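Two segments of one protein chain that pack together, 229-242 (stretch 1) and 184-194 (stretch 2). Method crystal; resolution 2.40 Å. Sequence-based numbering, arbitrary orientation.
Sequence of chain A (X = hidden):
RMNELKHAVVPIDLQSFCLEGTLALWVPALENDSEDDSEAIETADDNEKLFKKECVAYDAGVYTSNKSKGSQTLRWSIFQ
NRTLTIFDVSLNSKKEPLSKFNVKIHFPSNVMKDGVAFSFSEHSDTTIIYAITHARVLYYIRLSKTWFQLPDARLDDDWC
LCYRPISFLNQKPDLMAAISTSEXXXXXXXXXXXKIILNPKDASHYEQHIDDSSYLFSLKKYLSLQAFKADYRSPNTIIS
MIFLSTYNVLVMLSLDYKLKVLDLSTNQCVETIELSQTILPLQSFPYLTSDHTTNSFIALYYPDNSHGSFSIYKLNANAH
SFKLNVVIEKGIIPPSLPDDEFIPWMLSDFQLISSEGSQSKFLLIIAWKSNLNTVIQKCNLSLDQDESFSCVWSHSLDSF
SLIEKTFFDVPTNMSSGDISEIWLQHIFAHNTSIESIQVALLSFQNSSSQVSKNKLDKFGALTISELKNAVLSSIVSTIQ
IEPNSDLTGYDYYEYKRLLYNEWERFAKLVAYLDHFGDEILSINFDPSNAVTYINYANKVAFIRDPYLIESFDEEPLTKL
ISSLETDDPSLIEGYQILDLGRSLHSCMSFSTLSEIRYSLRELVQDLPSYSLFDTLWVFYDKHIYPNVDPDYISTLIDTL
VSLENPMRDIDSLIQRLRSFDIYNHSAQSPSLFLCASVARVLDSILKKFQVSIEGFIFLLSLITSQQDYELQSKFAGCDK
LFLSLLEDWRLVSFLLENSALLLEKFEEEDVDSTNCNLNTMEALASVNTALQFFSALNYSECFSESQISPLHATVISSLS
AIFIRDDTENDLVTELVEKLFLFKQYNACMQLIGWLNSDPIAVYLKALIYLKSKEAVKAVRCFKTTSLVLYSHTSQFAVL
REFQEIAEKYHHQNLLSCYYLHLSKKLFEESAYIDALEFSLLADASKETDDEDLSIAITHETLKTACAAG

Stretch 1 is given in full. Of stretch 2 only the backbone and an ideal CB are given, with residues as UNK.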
# COMPACT_ATOMS: atom_id res chain seq x y z
N LYS A 229 -6.75 42.39 -43.65
CA LYS A 229 -5.42 42.06 -43.10
C LYS A 229 -4.91 40.71 -43.62
O LYS A 229 -5.68 39.90 -44.13
CB LYS A 229 -5.45 42.05 -41.57
CG LYS A 229 -5.22 43.41 -40.91
CD LYS A 229 -6.50 44.21 -40.78
CE LYS A 229 -6.23 45.58 -40.19
NZ LYS A 229 -7.48 46.32 -39.88
N ALA A 230 -3.60 40.49 -43.48
CA ALA A 230 -2.99 39.20 -43.82
C ALA A 230 -3.37 38.12 -42.81
O ALA A 230 -3.46 36.94 -43.15
CB ALA A 230 -1.47 39.33 -43.91
N ASP A 231 -3.59 38.55 -41.56
CA ASP A 231 -4.16 37.71 -40.52
C ASP A 231 -5.67 37.96 -40.47
O ASP A 231 -6.13 38.99 -39.97
CB ASP A 231 -3.52 38.04 -39.17
CG ASP A 231 -4.33 37.53 -37.99
OD1 ASP A 231 -4.42 36.30 -37.81
OD2 ASP A 231 -4.89 38.37 -37.25
N TYR A 232 -6.44 37.00 -41.00
CA TYR A 232 -7.87 37.19 -41.22
C TYR A 232 -8.59 35.87 -41.51
O TYR A 232 -8.05 35.00 -42.20
CB TYR A 232 -8.10 38.19 -42.37
CG TYR A 232 -9.51 38.21 -42.89
CD1 TYR A 232 -10.53 38.83 -42.16
CD2 TYR A 232 -9.84 37.59 -44.09
CE1 TYR A 232 -11.83 38.84 -42.61
CE2 TYR A 232 -11.15 37.59 -44.56
CZ TYR A 232 -12.14 38.22 -43.81
OH TYR A 232 -13.43 38.23 -44.27
N ARG A 233 -9.83 35.75 -41.02
CA ARG A 233 -10.57 34.48 -41.10
C ARG A 233 -11.85 34.58 -41.92
O ARG A 233 -12.70 35.43 -41.65
CB ARG A 233 -10.89 33.97 -39.69
CG ARG A 233 -9.75 34.09 -38.70
CD ARG A 233 -10.05 33.30 -37.44
NE ARG A 233 -10.08 31.86 -37.70
CZ ARG A 233 -10.45 30.95 -36.82
NH1 ARG A 233 -10.83 31.31 -35.60
NH2 ARG A 233 -10.44 29.66 -37.15
N SER A 234 -12.00 33.70 -42.91
CA SER A 234 -13.17 33.70 -43.79
C SER A 234 -14.40 33.08 -43.12
O SER A 234 -14.26 32.25 -42.22
CB SER A 234 -12.84 33.01 -45.12
OG SER A 234 -12.77 31.60 -44.98
N PRO A 235 -15.61 33.48 -43.54
CA PRO A 235 -16.81 32.96 -42.87
C PRO A 235 -17.01 31.44 -43.02
O PRO A 235 -17.70 30.84 -42.20
CB PRO A 235 -17.95 33.73 -43.54
CG PRO A 235 -17.32 34.97 -44.05
CD PRO A 235 -15.96 34.53 -44.51
N ASN A 236 -16.41 30.84 -44.04
CA ASN A 236 -16.51 29.40 -44.23
C ASN A 236 -15.45 28.57 -43.46
O ASN A 236 -15.45 27.34 -43.53
CB ASN A 236 -16.53 29.04 -45.73
CG ASN A 236 -15.25 29.41 -46.45
OD1 ASN A 236 -14.76 30.54 -46.34
ND2 ASN A 236 -14.70 28.46 -47.20
N THR A 237 -14.57 29.27 -42.72
CA THR A 237 -13.57 28.63 -41.86
C THR A 237 -14.23 27.59 -40.95
O THR A 237 -15.20 27.89 -40.24
CB THR A 237 -12.84 29.65 -40.97
OG1 THR A 237 -12.38 30.75 -41.76
CG2 THR A 237 -11.65 29.01 -40.26
N ILE A 238 -13.70 26.37 -40.97
CA ILE A 238 -14.24 25.28 -40.15
C ILE A 238 -13.83 25.50 -38.70
O ILE A 238 -12.65 25.66 -38.39
CB ILE A 238 -13.76 23.89 -40.64
CG1 ILE A 238 -13.94 23.74 -42.16
CG2 ILE A 238 -14.45 22.77 -39.87
CD1 ILE A 238 -15.38 23.69 -42.64
N ILE A 239 -14.83 25.54 -37.82
CA ILE A 239 -14.58 25.71 -36.38
C ILE A 239 -14.89 24.43 -35.59
O ILE A 239 -14.64 24.38 -34.39
CB ILE A 239 -15.33 26.92 -35.79
CG1 ILE A 239 -16.84 26.76 -35.97
CG2 ILE A 239 -14.82 28.21 -36.42
CD1 ILE A 239 -17.66 27.55 -34.97
N SER A 240 -15.42 23.43 -36.29
CA SER A 240 -15.73 22.12 -35.70
C SER A 240 -16.16 21.17 -36.81
O SER A 240 -17.04 21.50 -37.61
CB SER A 240 -16.84 22.25 -34.65
OG SER A 240 -16.75 21.24 -33.67
N MET A 241 -15.55 19.99 -36.87
CA MET A 241 -15.95 18.97 -37.85
C MET A 241 -15.83 17.54 -37.33
O MET A 241 -14.91 17.21 -36.58
CB MET A 241 -15.19 19.13 -39.18
CG MET A 241 -13.67 19.09 -39.08
SD MET A 241 -12.91 18.88 -40.71
CE MET A 241 -11.17 19.00 -40.30
N ILE A 242 -16.78 16.70 -37.75
CA ILE A 242 -16.81 15.28 -37.37
C ILE A 242 -17.13 14.37 -38.55
O ILE A 242 -17.93 14.70 -39.42
CB ILE A 242 -17.80 14.99 -36.21
CG1 ILE A 242 -19.17 15.63 -36.48
CG2 ILE A 242 -17.23 15.47 -34.88
CD1 ILE A 242 -20.30 15.04 -35.66
N UNK A 184 -7.39 11.45 -44.76
CA UNK A 184 -7.65 12.39 -43.68
C UNK A 184 -8.02 13.78 -44.23
O UNK A 184 -7.52 14.20 -45.27
CB UNK A 184 -6.43 12.49 -42.77
N UNK A 185 -8.92 14.46 -43.53
CA UNK A 185 -9.24 15.85 -43.83
C UNK A 185 -8.60 16.78 -42.83
O UNK A 185 -8.58 16.50 -41.63
CB UNK A 185 -10.75 16.06 -43.85
N UNK A 186 -8.09 17.90 -43.33
CA UNK A 186 -7.44 18.91 -42.51
C UNK A 186 -7.99 20.28 -42.90
O UNK A 186 -7.92 20.67 -44.07
CB UNK A 186 -5.92 18.86 -42.67
N UNK A 187 -8.56 20.99 -41.94
CA UNK A 187 -9.07 22.34 -42.17
C UNK A 187 -8.04 23.36 -41.73
O UNK A 187 -7.18 23.07 -40.88
CB UNK A 187 -10.39 22.56 -41.43
N UNK A 188 -8.14 24.57 -42.28
CA UNK A 188 -7.13 25.59 -42.04
C UNK A 188 -7.66 26.75 -41.21
O UNK A 188 -8.84 27.09 -41.28
CB UNK A 188 -6.59 26.11 -43.37
N UNK A 189 -6.76 27.35 -40.43
CA UNK A 189 -7.13 28.37 -39.45
C UNK A 189 -7.83 29.58 -40.07
O UNK A 189 -8.79 30.10 -39.50
CB UNK A 189 -5.88 28.84 -38.70
N UNK A 190 -7.34 30.02 -41.23
CA UNK A 190 -7.89 31.21 -41.90
C UNK A 190 -8.97 30.87 -42.93
O UNK A 190 -9.45 31.75 -43.65
CB UNK A 190 -6.76 31.98 -42.59
N UNK A 191 -9.34 29.60 -43.00
CA UNK A 191 -10.37 29.13 -43.93
C UNK A 191 -9.85 28.10 -44.91
O UNK A 191 -8.67 28.11 -45.27
CB UNK A 191 -10.96 30.31 -44.70
N UNK A 192 -10.74 27.21 -45.34
CA UNK A 192 -10.37 26.16 -46.29
C UNK A 192 -10.29 24.76 -45.71
O UNK A 192 -10.25 24.57 -44.49
CB UNK A 192 -9.02 26.50 -46.92
N UNK A 193 -10.25 23.77 -46.59
CA UNK A 193 -10.30 22.36 -46.21
C UNK A 193 -9.67 21.47 -47.28
O UNK A 193 -10.05 21.53 -48.45
CB UNK A 193 -11.75 21.93 -45.96
N UNK A 194 -8.72 20.64 -46.86
CA UNK A 194 -8.04 19.72 -47.77
C UNK A 194 -8.33 18.26 -47.42
O UNK A 194 -8.59 17.93 -46.26
CB UNK A 194 -6.53 19.97 -47.74

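Position 184 is out of reach of stretch 1; it is Ile184. At 185 the CA-to-CB bond points toward stretch 1, with the CB 4.6 Å from Met241 CE. A small or medium apolar residue would suit. The residue is Cys185; its CB faces Met241 CE at 4.6 Å, its SG lies farther off, and its backbone O is the nearer atom, 3.8 Å from Met241 CE. Position 186 points away and is Val186.

Position 187 faces stretch 1 closely: its CB is 3.7 Å from Ile238 CB and 3.8 Å from Met241 CE. So little room favours alanine, serine or perhaps cysteine. It is Ser187, whose OG lies 3.7 Å from Met241 CE and 2.7 Å from the oxygen of water 1; that water also donates to Ile238 O, so the small polar group joins the stretches through solvent. Position 188 points away, and the visible atoms allow many residues. Phe188 serves here with its backbone, its O taking a hydrogen bond from water 2, which accepts one from Ile238 N.

At 189 the CB again points away, yet Arg233 curls close, its NE and NH2 donating to the backbone O of 189 at 2.8 and 2.9 Å. A flat guanidinium beside the position invites an aromatic ring, or an acid. Phe189 takes the first course: its ring and the guanidinium stack with planes 6° apart, and Arg233 CZ sits 3.9 Å from the ring centroid, a cation-pi contact over the face.

At 190 the CB points sideways, 3.3 Å from Tyr232 O, a carbonyl that asks for a short donor; asparagine, serine or threonine could be tried. Asn190 answers with ND2 to Tyr232 O at 2.8 Å, while its backbone O accepts from Ser234 N at 3.3 Å.

Position 191 has phi/psi of 119/150, which jams any CB against the preceding carbonyl, and an ideal CB would also lie 2.2 Å from Ser234 OG. Both arguments demand Gly191, whose bare CA lets Thr237 OG1 approach to 3.4 Å. At 192 the bond to an ideal CB would point away from stretch 1, but phi/psi of 108/166 alone calls for glycine. Gly192 offers its O to water 2.

Position 193 points toward stretch 1, its CB 4.7 Å from Ile238 CG1, with Met241 also nearby: leucine, isoleucine or methionine would suit. Leu193 brings CD1 to 3.8 Å from Met241 SD and 4.4 Å from Ile238 CG1. Position 194 is out of reach, and is Thr194.

Stretch 2, residues 184-194: ICVSFFNGGLT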
# COMPACT_ATOMS: atom_id res chain seq x y z
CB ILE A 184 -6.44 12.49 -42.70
CG1 ILE A 184 -6.76 13.45 -41.54
CG2 ILE A 184 -5.17 12.92 -43.43
CD1 ILE A 184 -6.14 13.05 -40.23
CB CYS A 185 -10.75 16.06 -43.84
SG CYS A 185 -11.60 15.16 -45.15
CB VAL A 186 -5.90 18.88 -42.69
CG1 VAL A 186 -5.23 19.97 -41.87
CG2 VAL A 186 -5.34 17.51 -42.33
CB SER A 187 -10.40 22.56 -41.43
OG SER A 187 -10.22 22.54 -40.03
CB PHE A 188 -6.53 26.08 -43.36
CG PHE A 188 -5.91 24.98 -44.17
CD1 PHE A 188 -4.64 24.50 -43.85
CD2 PHE A 188 -6.59 24.41 -45.25
CE1 PHE A 188 -4.06 23.48 -44.60
CE2 PHE A 188 -6.02 23.39 -45.99
CZ PHE A 188 -4.75 22.93 -45.67
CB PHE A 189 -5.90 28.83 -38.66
CG PHE A 189 -6.20 29.86 -37.63
CD1 PHE A 189 -6.58 29.48 -36.34
CD2 PHE A 189 -6.15 31.21 -37.94
CE1 PHE A 189 -6.88 30.43 -35.38
CE2 PHE A 189 -6.45 32.17 -36.98
CZ PHE A 189 -6.82 31.78 -35.70
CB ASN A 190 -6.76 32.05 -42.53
CG ASN A 190 -5.74 32.53 -41.51
OD1 ASN A 190 -4.98 31.74 -40.95
ND2 ASN A 190 -5.71 33.83 -41.26
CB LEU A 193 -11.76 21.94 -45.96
CG LEU A 193 -12.06 20.51 -45.51
CD1 LEU A 193 -11.83 20.33 -44.02
CD2 LEU A 193 -13.49 20.14 -45.87
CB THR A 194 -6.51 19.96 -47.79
OG1 THR A 194 -5.90 19.09 -48.75
CG2 THR A 194 -5.89 19.70 -46.43
O HOH W 1 -10.25 25.12 -39.34
O HOH W 2 -11.21 26.09 -42.16
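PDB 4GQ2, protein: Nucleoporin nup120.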